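Dihydrodipicolinate synthase (Rhodopseudomonas palustris, PDB 3DZ1) probably acts as a 4-hydroxy-tetrahydrodipicolinate synthase, a TIM-barrel lyase of the DapA family that uses pyruvate in lysine biosynthesis. Local coordinates at residues L197-M209 / F245-Q257. Sequence-based numbering, arbitrary orientation.
Sequences LCGNGGLFLDFEM and FDAHLPLIRYEHQ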
# COMPACT_ATOMS: atom_id res chain seq x y z
N LEU A 197 -24.36 12.70 1.48
CA LEU A 197 -24.27 13.12 0.08
C LEU A 197 -23.25 12.19 -0.54
O LEU A 197 -22.19 11.94 0.04
CB LEU A 197 -23.82 14.57 -0.03
CG LEU A 197 -24.76 15.62 0.57
CD1 LEU A 197 -24.31 16.99 0.11
CD2 LEU A 197 -26.20 15.36 0.13
N CYS A 198 -23.57 11.68 -1.72
CA CYS A 198 -22.70 10.72 -2.38
C CYS A 198 -21.74 11.24 -3.42
O CYS A 198 -22.02 12.22 -4.12
CB CYS A 198 -23.56 9.60 -2.96
SG CYS A 198 -24.58 8.83 -1.68
N GLY A 199 -20.61 10.55 -3.52
CA GLY A 199 -19.59 10.92 -4.47
C GLY A 199 -19.14 9.79 -5.37
O GLY A 199 -19.96 9.13 -6.02
N ASN A 200 -17.84 9.54 -5.39
CA ASN A 200 -17.24 8.51 -6.25
C ASN A 200 -17.69 8.73 -7.69
O ASN A 200 -18.13 7.80 -8.36
CB ASN A 200 -17.62 7.10 -5.79
CG ASN A 200 -16.84 6.02 -6.53
OD1 ASN A 200 -15.70 6.24 -6.91
ND2 ASN A 200 -17.45 4.86 -6.72
N GLY A 201 -17.58 9.98 -8.13
CA GLY A 201 -17.95 10.35 -9.49
C GLY A 201 -19.41 10.19 -9.87
O GLY A 201 -19.76 10.36 -11.04
N GLY A 202 -20.25 9.86 -8.90
CA GLY A 202 -21.67 9.67 -9.17
C GLY A 202 -21.95 8.34 -9.85
O GLY A 202 -23.03 8.12 -10.39
N LEU A 203 -20.97 7.44 -9.81
CA LEU A 203 -21.09 6.14 -10.45
C LEU A 203 -22.30 5.33 -9.99
O LEU A 203 -22.85 4.55 -10.76
CB LEU A 203 -19.80 5.34 -10.23
CG LEU A 203 -19.50 4.17 -11.17
CD1 LEU A 203 -19.28 4.69 -12.59
CD2 LEU A 203 -18.26 3.44 -10.68
N PHE A 204 -22.71 5.50 -8.73
CA PHE A 204 -23.87 4.77 -8.21
C PHE A 204 -24.99 5.66 -7.68
O PHE A 204 -25.83 5.22 -6.90
CB PHE A 204 -23.44 3.80 -7.10
CG PHE A 204 -22.80 2.55 -7.62
CD1 PHE A 204 -21.48 2.55 -8.07
CD2 PHE A 204 -23.54 1.38 -7.72
CE1 PHE A 204 -20.91 1.41 -8.62
CE2 PHE A 204 -22.98 0.23 -8.27
CZ PHE A 204 -21.66 0.24 -8.72
N LEU A 205 -25.02 6.92 -8.12
CA LEU A 205 -26.04 7.85 -7.64
C LEU A 205 -27.47 7.35 -7.79
O LEU A 205 -28.32 7.61 -6.93
CB LEU A 205 -25.90 9.20 -8.35
CG LEU A 205 -26.81 10.29 -7.78
CD1 LEU A 205 -26.52 10.50 -6.30
CD2 LEU A 205 -26.61 11.58 -8.55
N ASP A 206 -27.75 6.65 -8.88
CA ASP A 206 -29.10 6.16 -9.12
C ASP A 206 -29.60 5.29 -7.97
O ASP A 206 -30.71 5.50 -7.47
CB ASP A 206 -29.17 5.41 -10.46
CG ASP A 206 -28.22 4.23 -10.55
OD1 ASP A 206 -27.17 4.22 -9.88
OD2 ASP A 206 -28.51 3.31 -11.34
N PHE A 207 -28.79 4.33 -7.54
CA PHE A 207 -29.20 3.45 -6.46
C PHE A 207 -28.92 4.04 -5.08
O PHE A 207 -29.60 3.71 -4.11
CB PHE A 207 -28.53 2.08 -6.62
CG PHE A 207 -29.10 1.26 -7.74
CD1 PHE A 207 -30.42 0.81 -7.69
CD2 PHE A 207 -28.34 0.95 -8.86
CE1 PHE A 207 -30.97 0.08 -8.73
CE2 PHE A 207 -28.88 0.22 -9.92
CZ PHE A 207 -30.20 -0.22 -9.85
N GLU A 208 -27.94 4.93 -4.99
CA GLU A 208 -27.63 5.55 -3.71
C GLU A 208 -28.83 6.35 -3.22
O GLU A 208 -29.11 6.39 -2.02
CB GLU A 208 -26.39 6.44 -3.84
CG GLU A 208 -25.09 5.64 -3.87
CD GLU A 208 -23.92 6.44 -4.40
OE1 GLU A 208 -22.77 6.03 -4.15
OE2 GLU A 208 -24.16 7.47 -5.06
N MSE A 209 -29.54 6.99 -4.14
CA MSE A 209 -30.71 7.76 -3.77
C MSE A 209 -31.79 6.81 -3.25
O MSE A 209 -32.47 7.11 -2.27
CB MSE A 209 -31.26 8.56 -4.96
CG MSE A 209 -30.36 9.71 -5.42
SE MSE A 209 -29.78 10.90 -3.99
CE MSE A 209 -31.52 11.50 -3.35
N PHE A 245 -30.26 9.14 -15.63
CA PHE A 245 -28.96 8.73 -15.13
C PHE A 245 -28.24 7.91 -16.21
O PHE A 245 -27.09 8.19 -16.55
CB PHE A 245 -29.11 7.89 -13.85
CG PHE A 245 -27.80 7.43 -13.28
CD1 PHE A 245 -27.02 8.30 -12.52
CD2 PHE A 245 -27.34 6.14 -13.51
CE1 PHE A 245 -25.78 7.89 -12.01
CE2 PHE A 245 -26.11 5.72 -13.00
CZ PHE A 245 -25.33 6.60 -12.25
N ASP A 246 -28.93 6.92 -16.76
CA ASP A 246 -28.36 6.05 -17.79
C ASP A 246 -27.86 6.80 -19.01
O ASP A 246 -26.92 6.36 -19.68
CB ASP A 246 -29.38 4.99 -18.23
CG ASP A 246 -29.62 3.94 -17.17
OD1 ASP A 246 -28.95 3.99 -16.11
OD2 ASP A 246 -30.47 3.06 -17.40
N ALA A 247 -28.52 7.91 -19.33
CA ALA A 247 -28.13 8.72 -20.47
C ALA A 247 -26.80 9.40 -20.17
O ALA A 247 -25.99 9.65 -21.07
CB ALA A 247 -29.20 9.77 -20.78
N HIS A 248 -26.56 9.68 -18.89
CA HIS A 248 -25.32 10.32 -18.48
C HIS A 248 -24.22 9.36 -18.06
O HIS A 248 -23.05 9.72 -18.04
CB HIS A 248 -25.60 11.30 -17.34
CG HIS A 248 -26.20 12.59 -17.79
ND1 HIS A 248 -25.44 13.69 -18.12
CD2 HIS A 248 -27.48 12.92 -18.07
CE1 HIS A 248 -26.23 14.65 -18.58
NE2 HIS A 248 -27.47 14.21 -18.56
N LEU A 249 -24.58 8.12 -17.76
CA LEU A 249 -23.59 7.15 -17.30
C LEU A 249 -22.35 7.00 -18.19
O LEU A 249 -21.24 6.86 -17.68
CB LEU A 249 -24.25 5.79 -17.08
CG LEU A 249 -23.37 4.74 -16.39
CD1 LEU A 249 -22.83 5.30 -15.07
CD2 LEU A 249 -24.17 3.47 -16.15
N PRO A 250 -22.52 7.01 -19.52
CA PRO A 250 -21.34 6.87 -20.38
C PRO A 250 -20.30 7.96 -20.11
O PRO A 250 -19.11 7.68 -20.03
CB PRO A 250 -21.92 6.96 -21.79
CG PRO A 250 -23.25 6.30 -21.62
CD PRO A 250 -23.76 6.93 -20.33
N LEU A 251 -20.76 9.20 -19.95
CA LEU A 251 -19.85 10.32 -19.68
C LEU A 251 -19.43 10.32 -18.22
O LEU A 251 -18.30 10.66 -17.89
CB LEU A 251 -20.51 11.65 -20.04
CG LEU A 251 -19.65 12.90 -19.85
CD1 LEU A 251 -18.38 12.79 -20.67
CD2 LEU A 251 -20.45 14.14 -20.25
N ILE A 252 -20.35 9.95 -17.33
CA ILE A 252 -20.02 9.89 -15.91
C ILE A 252 -18.84 8.93 -15.73
O ILE A 252 -17.87 9.24 -15.03
CB ILE A 252 -21.22 9.38 -15.08
CG1 ILE A 252 -22.28 10.47 -14.98
CG2 ILE A 252 -20.75 8.93 -13.69
CD1 ILE A 252 -23.58 10.03 -14.34
N ARG A 253 -18.91 7.76 -16.36
CA ARG A 253 -17.83 6.80 -16.21
C ARG A 253 -16.54 7.22 -16.92
O ARG A 253 -15.45 6.89 -16.45
CB ARG A 253 -18.26 5.40 -16.67
CG ARG A 253 -18.61 5.27 -18.12
CD ARG A 253 -17.38 5.01 -19.00
NE ARG A 253 -17.68 5.42 -20.36
CZ ARG A 253 -17.53 4.67 -21.44
NH1 ARG A 253 -17.06 3.43 -21.35
NH2 ARG A 253 -17.87 5.17 -22.62
N TYR A 254 -16.66 7.96 -18.01
CA TYR A 254 -15.46 8.40 -18.72
C TYR A 254 -14.70 9.40 -17.84
O TYR A 254 -13.47 9.36 -17.76
CB TYR A 254 -15.81 9.07 -20.06
CG TYR A 254 -14.63 9.17 -21.01
CD1 TYR A 254 -14.39 8.19 -21.97
CD2 TYR A 254 -13.72 10.23 -20.90
CE1 TYR A 254 -13.27 8.26 -22.81
CE2 TYR A 254 -12.60 10.30 -21.73
CZ TYR A 254 -12.38 9.32 -22.68
OH TYR A 254 -11.27 9.38 -23.49
N GLU A 255 -15.44 10.29 -17.19
CA GLU A 255 -14.85 11.30 -16.31
C GLU A 255 -14.34 10.67 -15.02
O GLU A 255 -13.47 11.24 -14.34
CB GLU A 255 -15.89 12.38 -15.97
CG GLU A 255 -15.31 13.61 -15.29
CD GLU A 255 -16.37 14.52 -14.71
OE1 GLU A 255 -17.24 14.99 -15.47
OE2 GLU A 255 -16.34 14.77 -13.49
N HIS A 256 -14.89 9.51 -14.68
CA HIS A 256 -14.52 8.78 -13.47
C HIS A 256 -13.23 7.99 -13.66
O HIS A 256 -13.16 6.80 -13.38
CB HIS A 256 -15.65 7.83 -13.08
CG HIS A 256 -15.42 7.10 -11.79
ND1 HIS A 256 -15.30 7.75 -10.58
CD2 HIS A 256 -15.31 5.78 -11.52
CE1 HIS A 256 -15.12 6.86 -9.62
NE2 HIS A 256 -15.13 5.65 -10.17
N GLN A 257 -12.20 8.66 -14.18
CA GLN A 257 -10.90 8.02 -14.38
C GLN A 257 -9.88 8.85 -13.61
O GLN A 257 -9.85 10.07 -13.74
CB GLN A 257 -10.53 7.99 -15.86
CG GLN A 257 -11.25 6.94 -16.67
CD GLN A 257 -10.83 6.96 -18.13
OE1 GLN A 257 -11.18 7.87 -18.88
NE2 GLN A 257 -10.06 5.96 -18.54
O HOH W 1 -17.78 10.94 -12.88
O HOH W 2 -29.79 2.64 -13.95
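Asp-206 OD2, whose carboxylate lies over the ring of Phe-245, is gripped by two partners: Arg-253 NH2 of the second subunit forms a salt bridge with it, and a water donates to it over 3.0 Å. The same water donates to Asp-246 OD1 at 2.7 Å, bridging two carboxylates of like charge. Carboxylate and ring planes differ by 10°, so the two groups stack, while Asp-206 CB makes a CH-pi contact 3.8 Å from the Phe-245 centroid. With CG between the backbone N and the carbonyl carbon (chi1 58°), Asp-206 holds its carboxylate back over that face. The ring's edge meets backbone carbonyls: Gly-202 O lies in its plane, 3.2 Å from Phe-245 CE1. An alanine in place of Phe-245 is likely to leave the Asp-206 carboxylate without its flat support and freer to turn away from the arginine.

A second water donates to Gly-201 O (2.8 Å) and Ile-252 O, linking the loop before the Gly-202 to Leu-205 type I turn to helix 238-255. Leu-203 CD2 packs 3.9 Å from His-256 CD2, the side chains crossing at about a right angle. The contact adjoins the second subunit, Asp-206 and Arg-253 forming salt bridges in both directions. In this TIM barrel, the loop after strand 195-198 leads into helix 205-211, which touches helices 176-188 and 223-234; helix 238-255 packs against that loop and helix 289-301.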